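Long-range contacts in histone deacetylase complex subunit SAP18 (Mus musculus, PDB 4A6Q), which enhances SIN3-HDAC1-mediated transcriptional repression as part of the SIN3-repressing complex and is an auxiliary component of the splicing-dependent exon junction complex: residues R31-N36 with G130-I135; M62-K67 with M120-Q125. One frame throughout, in Å; residues are numbered along the deposited sequence.

Contact 1: residues R31-N36 with G130-I135. With IPA (isopropyl alcohol), chain B.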
loop_
_atom_site.group_PDB
_atom_site.type_symbol
_atom_site.label_atom_id
_atom_site.label_comp_id
_atom_site.label_asym_id
_atom_site.label_seq_id
_atom_site.Cartn_x
_atom_site.Cartn_y
_atom_site.Cartn_z
ATOM N N ARG A 31 1.474 9.102 -2.195
ATOM C CA ARG A 31 2.695 9.477 -1.460
ATOM C C ARG A 31 3.270 8.214 -0.822
ATOM O O ARG A 31 2.595 7.549 -0.019
ATOM C CB ARG A 31 2.355 10.519 -0.392
ATOM C CG ARG A 31 1.744 11.823 -1.008
ATOM C CD ARG A 31 1.349 12.829 0.070
ATOM N NE ARG A 31 2.522 13.381 0.736
ATOM C CZ ARG A 31 2.482 14.246 1.743
ATOM N NH1 ARG A 31 1.313 14.669 2.229
ATOM N NH2 ARG A 31 3.617 14.672 2.286
ATOM N N VAL A 32 4.484 7.861 -1.232
ATOM C CA VAL A 32 5.120 6.609 -0.809
ATOM C C VAL A 32 6.339 6.934 0.029
ATOM O O VAL A 32 7.178 7.737 -0.370
ATOM C CB VAL A 32 5.584 5.835 -2.050
ATOM C CG1 VAL A 32 6.258 4.525 -1.647
ATOM C CG2 VAL A 32 4.387 5.545 -2.956
ATOM N N PHE A 33 6.404 6.348 1.217
ATOM C CA PHE A 33 7.538 6.516 2.086
ATOM C C PHE A 33 8.238 5.183 2.127
ATOM O O PHE A 33 7.584 4.152 1.986
ATOM C CB PHE A 33 7.049 6.947 3.471
ATOM C CG PHE A 33 6.311 8.271 3.438
ATOM C CD1 PHE A 33 4.949 8.319 3.198
ATOM C CD2 PHE A 33 7.002 9.468 3.599
ATOM C CE1 PHE A 33 4.280 9.522 3.136
ATOM C CE2 PHE A 33 6.337 10.681 3.558
ATOM C CZ PHE A 33 4.974 10.709 3.291
ATOM N N THR A 34 9.548 5.222 2.274
ATOM C CA THR A 34 10.327 3.978 2.229
ATOM C C THR A 34 11.324 3.932 3.379
ATOM O O THR A 34 11.758 4.966 3.892
ATOM C CB THR A 34 11.095 3.772 0.869
ATOM O OG1 THR A 34 11.979 4.879 0.624
ATOM C CG2 THR A 34 10.121 3.668 -0.320
ATOM N N THR A 35 11.676 2.716 3.789
ATOM C CA THR A 35 12.752 2.537 4.761
ATOM C C THR A 35 13.751 1.513 4.269
ATOM O O THR A 35 13.447 0.701 3.390
ATOM C CB THR A 35 12.248 2.038 6.142
ATOM O OG1 THR A 35 11.830 0.659 6.028
ATOM C CG2 THR A 35 11.101 2.872 6.646
ATOM N N ASN A 36 14.950 1.561 4.865
ATOM C CA ASN A 36 15.945 0.489 4.657
ATOM C C ASN A 36 16.547 -0.049 5.949
ATOM O O ASN A 36 17.624 -0.637 5.935
ATOM C CB ASN A 36 17.026 0.915 3.654
ATOM C CG ASN A 36 17.852 2.110 4.126
ATOM O OD1 ASN A 36 17.675 2.633 5.226
ATOM N ND2 ASN A 36 18.774 2.544 3.275
ATOM N N GLY A 130 -5.530 10.116 0.522
ATOM C CA GLY A 130 -5.334 10.733 1.812
ATOM C C GLY A 130 -4.478 9.809 2.650
ATOM O O GLY A 130 -3.799 10.257 3.589
ATOM N N ASP A 131 -4.561 8.514 2.347
ATOM C CA ASP A 131 -3.678 7.565 3.040
ATOM C C ASP A 131 -2.282 7.653 2.453
ATOM O O ASP A 131 -2.111 8.045 1.296
ATOM C CB ASP A 131 -4.135 6.120 2.844
ATOM C CG ASP A 131 -5.501 5.809 3.423
ATOM O OD1 ASP A 131 -6.046 6.595 4.259
ATOM O OD2 ASP A 131 -6.049 4.729 3.066
ATOM N N TYR A 132 -1.290 7.178 3.206
ATOM C CA TYR A 132 0.088 7.044 2.694
ATOM C C TYR A 132 0.443 5.584 2.501
ATOM O O TYR A 132 -0.165 4.691 3.130
ATOM C CB TYR A 132 1.101 7.674 3.657
ATOM C CG TYR A 132 0.711 9.059 4.133
ATOM C CD1 TYR A 132 0.500 10.072 3.229
ATOM C CD2 TYR A 132 0.597 9.340 5.481
ATOM C CE1 TYR A 132 0.143 11.357 3.648
ATOM C CE2 TYR A 132 0.247 10.604 5.903
ATOM C CZ TYR A 132 0.038 11.608 4.982
ATOM O OH TYR A 132 -0.316 12.893 5.391
ATOM N N LEU A 133 1.398 5.320 1.610
ATOM C CA LEU A 133 1.930 3.956 1.477
ATOM C C LEU A 133 3.333 3.898 2.043
ATOM O O LEU A 133 4.148 4.774 1.775
ATOM C CB LEU A 133 1.968 3.588 -0.003
ATOM C CG LEU A 133 2.105 2.114 -0.343
ATOM C CD1 LEU A 133 0.848 1.318 0.092
ATOM C CD2 LEU A 133 2.286 2.022 -1.869
ATOM N N ASP A 134 3.621 2.885 2.870
ATOM C CA ASP A 134 4.956 2.777 3.473
ATOM C C ASP A 134 5.562 1.473 2.998
ATOM O O ASP A 134 4.925 0.425 3.088
ATOM C CB ASP A 134 4.837 2.752 5.007
ATOM C CG ASP A 134 6.129 3.106 5.694
ATOM O OD1 ASP A 134 6.604 4.234 5.530
ATOM O OD2 ASP A 134 6.671 2.282 6.460
ATOM N N ILE A 135 6.779 1.514 2.486
ATOM C CA ILE A 135 7.413 0.290 1.989
ATOM C C ILE A 135 8.732 0.076 2.706
ATOM O O ILE A 135 9.633 0.896 2.610
ATOM C CB ILE A 135 7.673 0.360 0.469
ATOM C CG1 ILE A 135 6.413 0.795 -0.271
ATOM C CG2 ILE A 135 8.220 -0.990 -0.031
ATOM C CD1 ILE A 135 6.668 0.980 -1.771
HETATM C C1 IPA B . 15.115 3.256 0.067
HETATM C C2 IPA B . 15.519 4.106 1.266
HETATM C C3 IPA B . 16.118 5.413 0.758
HETATM O O2 IPA B . 14.385 4.404 2.064
HETATM O O HOH W 1 -1.003 9.052 -0.820
#
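F33 turns its ring edge to the face of Y132 in a T-shaped pair, with the centroids 5.5 Å apart and the planes at 82°. F33 CE1 lies 3.7 Å from Y132 CG. Alongside the tyrosine ring runs the R31 side chain, its NH1 3.8 Å from Y132 CE1 and the guanidinium plane turned 80° from the ring; R31 NE forms a salt bridge to E55. On the V32, L133 and I135 face the contact is aliphatic: V32 CG1, anti to the backbone N (chi1 180°), meets I135 CD1 at 3.6 Å. Four backbone bonds set this register: L133 N to R31 O, F33 N to L133 O at 2.8 Å, I135 N to F33 O and T35 N to I135 O. A water bonded to R31 N and D131 O carries the link past the ladder. D134 brings OD1 to 3.4 Å from CB of F33, while OD1 hydrogen-bonds to H41 ND1 and OD2 to H40 ND1. Farther out, F46 meets both rings, and L69 and V73 of helix 66-76 touch L133 and I135 respectively. Strands 28-35 and 132-138 thus form the central parallel pair of the mixed sheet, as in the ubiquitin-like fold.

Contact 2: residues M62-K67 with M120-Q125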
loop_
_atom_site.group_PDB
_atom_site.type_symbol
_atom_site.label_atom_id
_atom_site.label_comp_id
_atom_site.label_asym_id
_atom_site.label_seq_id
_atom_site.Cartn_x
_atom_site.Cartn_y
_atom_site.Cartn_z
HETATM N N MSE A 62 -6.612 3.314 -8.619
HETATM C CA MSE A 62 -7.018 2.423 -7.519
HETATM C C MSE A 62 -6.732 0.951 -7.785
HETATM O O MSE A 62 -6.745 0.160 -6.852
HETATM C CB MSE A 62 -8.511 2.616 -7.184
HETATM C CG MSE A 62 -8.832 3.978 -6.646
HETATM SE SE MSE A 62 -8.045 4.157 -4.901
HETATM C CE MSE A 62 -8.775 2.610 -3.998
ATOM N N ASP A 63 -6.498 0.587 -9.041
ATOM C CA ASP A 63 -6.127 -0.804 -9.378
ATOM C C ASP A 63 -4.632 -0.992 -9.547
ATOM O O ASP A 63 -4.185 -2.025 -10.089
ATOM C CB ASP A 63 -6.953 -1.331 -10.586
ATOM C CG ASP A 63 -6.620 -0.635 -11.905
ATOM O OD1 ASP A 63 -5.918 0.414 -11.891
ATOM O OD2 ASP A 63 -7.071 -1.138 -12.957
ATOM N N ALA A 64 -3.847 -0.023 -9.068
ATOM C CA ALA A 64 -2.408 -0.216 -9.002
ATOM C C ALA A 64 -2.087 -1.477 -8.165
ATOM O O ALA A 64 -2.624 -1.658 -7.069
ATOM C CB ALA A 64 -1.744 0.989 -8.384
ATOM N N THR A 65 -1.170 -2.302 -8.670
ATOM C CA THR A 65 -0.736 -3.533 -7.955
ATOM C C THR A 65 0.585 -3.328 -7.252
ATOM O O THR A 65 1.350 -2.403 -7.568
ATOM C CB THR A 65 -0.553 -4.709 -8.911
ATOM O OG1 THR A 65 0.526 -4.427 -9.809
ATOM C CG2 THR A 65 -1.847 -4.941 -9.717
ATOM N N LEU A 66 0.858 -4.191 -6.280
ATOM C CA LEU A 66 2.141 -4.065 -5.595
ATOM C C LEU A 66 3.329 -4.149 -6.573
ATOM O O LEU A 66 4.330 -3.402 -6.421
ATOM C CB LEU A 66 2.289 -5.124 -4.487
ATOM C CG LEU A 66 1.228 -5.059 -3.407
ATOM C CD1 LEU A 66 1.637 -5.979 -2.277
ATOM C CD2 LEU A 66 0.972 -3.636 -2.898
ATOM N N LYS A 67 3.279 -5.042 -7.564
ATOM C CA LYS A 67 4.367 -5.172 -8.543
ATOM C C LYS A 67 4.551 -3.929 -9.401
ATOM O O LYS A 67 5.662 -3.492 -9.697
ATOM C CB LYS A 67 4.128 -6.371 -9.476
ATOM C CG LYS A 67 4.826 -7.663 -9.112
ATOM C CD LYS A 67 6.320 -7.544 -8.781
ATOM C CE LYS A 67 6.897 -8.937 -8.541
ATOM N NZ LYS A 67 8.377 -8.975 -8.313
HETATM N N MSE A 120 -1.973 -7.849 -5.907
HETATM C CA MSE A 120 -2.768 -7.157 -4.922
HETATM C C MSE A 120 -2.872 -5.666 -5.225
HETATM O O MSE A 120 -1.869 -4.985 -5.421
HETATM C CB MSE A 120 -2.174 -7.363 -3.526
HETATM C CG MSE A 120 -2.898 -6.560 -2.468
HETATM SE SE MSE A 120 -2.094 -6.819 -0.749
HETATM C CE MSE A 120 -2.620 -8.631 -0.472
ATOM N N THR A 121 -4.101 -5.147 -5.220
ATOM C CA THR A 121 -4.320 -3.761 -5.598
ATOM C C THR A 121 -4.622 -2.869 -4.426
ATOM O O THR A 121 -5.059 -3.311 -3.346
ATOM C CB THR A 121 -5.550 -3.640 -6.517
ATOM O OG1 THR A 121 -6.689 -4.116 -5.826
ATOM C CG2 THR A 121 -5.363 -4.436 -7.809
ATOM N N LEU A 122 -4.384 -1.575 -4.629
ATOM C CA LEU A 122 -4.796 -0.602 -3.620
ATOM C C LEU A 122 -6.275 -0.738 -3.254
ATOM O O LEU A 122 -6.638 -0.754 -2.057
ATOM C CB LEU A 122 -4.491 0.820 -4.090
ATOM C CG LEU A 122 -3.016 1.163 -4.334
ATOM C CD1 LEU A 122 -2.940 2.543 -4.970
ATOM C CD2 LEU A 122 -2.159 1.135 -3.080
ATOM N N GLN A 123 -7.138 -0.856 -4.245
ATOM C CA GLN A 123 -8.572 -0.940 -3.940
ATOM C C GLN A 123 -8.972 -2.185 -3.129
ATOM O O GLN A 123 -9.873 -2.110 -2.274
ATOM C CB GLN A 123 -9.416 -0.779 -5.206
ATOM C CG GLN A 123 -9.217 -1.916 -6.199
ATOM C CD GLN A 123 -9.869 -1.689 -7.528
ATOM O OE1 GLN A 123 -10.464 -0.625 -7.772
ATOM N NE2 GLN A 123 -9.753 -2.678 -8.415
ATOM N N SER A 124 -8.277 -3.296 -3.357
ATOM C CA SER A 124 -8.579 -4.523 -2.625
ATOM C C SER A 124 -8.315 -4.340 -1.133
ATOM O O SER A 124 -8.892 -5.042 -0.297
ATOM C CB SER A 124 -7.794 -5.728 -3.159
ATOM O OG SER A 124 -6.411 -5.660 -2.854
ATOM N N GLN A 125 -7.427 -3.394 -0.814
ATOM C CA GLN A 125 -7.040 -3.198 0.591
ATOM C C GLN A 125 -7.729 -1.979 1.208
ATOM O O GLN A 125 -7.340 -1.521 2.278
ATOM C CB GLN A 125 -5.520 -3.075 0.702
ATOM C CG GLN A 125 -4.784 -4.228 0.081
ATOM C CD GLN A 125 -5.157 -5.529 0.728
ATOM O OE1 GLN A 125 -4.967 -5.688 1.952
ATOM N NE2 GLN A 125 -5.711 -6.472 -0.054
#
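Q123 N bonds to M62 O at 2.8 Å, L122 N to A64 O at 3.0 Å, and L66 N to M120 O, three backbone hydrogen bonds across the contact. T65 and T121 form a single bridge, with CA-H...O contacts from T121 CA to A64 O and T65 CA to M120 O. Among the apolar contacts, the selenomethionine M62 bends at chi2 and chi3, and its CE comes within 3.6 Å of Q123 CA. L122 CD1 reaches A64 CB at 3.9 Å, and L66 lies beside the selenomethionine M120, CG to CB 4.1 Å. Q123 CG sits between its backbone N and carbonyl carbon (chi1 65°), 3.3 Å from M62 O, and its NE2 bonds to E17 and to K18 O. An alanine at Q123 would probably leave E17 and K18 O without this amide donor and uncover part of the M62 carbonyl. T121 OG1 accepts from S124 N in an ST motif and hydrogen-bonds to E17, while T65 OG1 N-caps helix 66-76 by bonding to E68 N. Backbone bonding thus joins loop 120-125 to the turn leading into helix 66-76 and to its first residue; the Q123 amide and T121 hydroxyl extend it to E17 and K18.

Both contacts are partly buried, their centres about 7 Å from the centre of the chain. Five of nine touching residues are buried in contact 1 against four of nine in contact 2, and neither has a fully exposed one. Contact 1 joins neighbouring strands in a regular parallel ladder with aromatic and aliphatic side chains on its two faces. Contact 2 joins a loop to the turn leading into helix 66-76 and its first residue, with a single bridge, an N-cap and selenomethionine packing. Nested within the chain loop that contact 1 closes, its centre lies about 14 Å from that of contact 1. Helix 66-76 connects them: it begins in contact 2, whereas its later residues pack on contact 1.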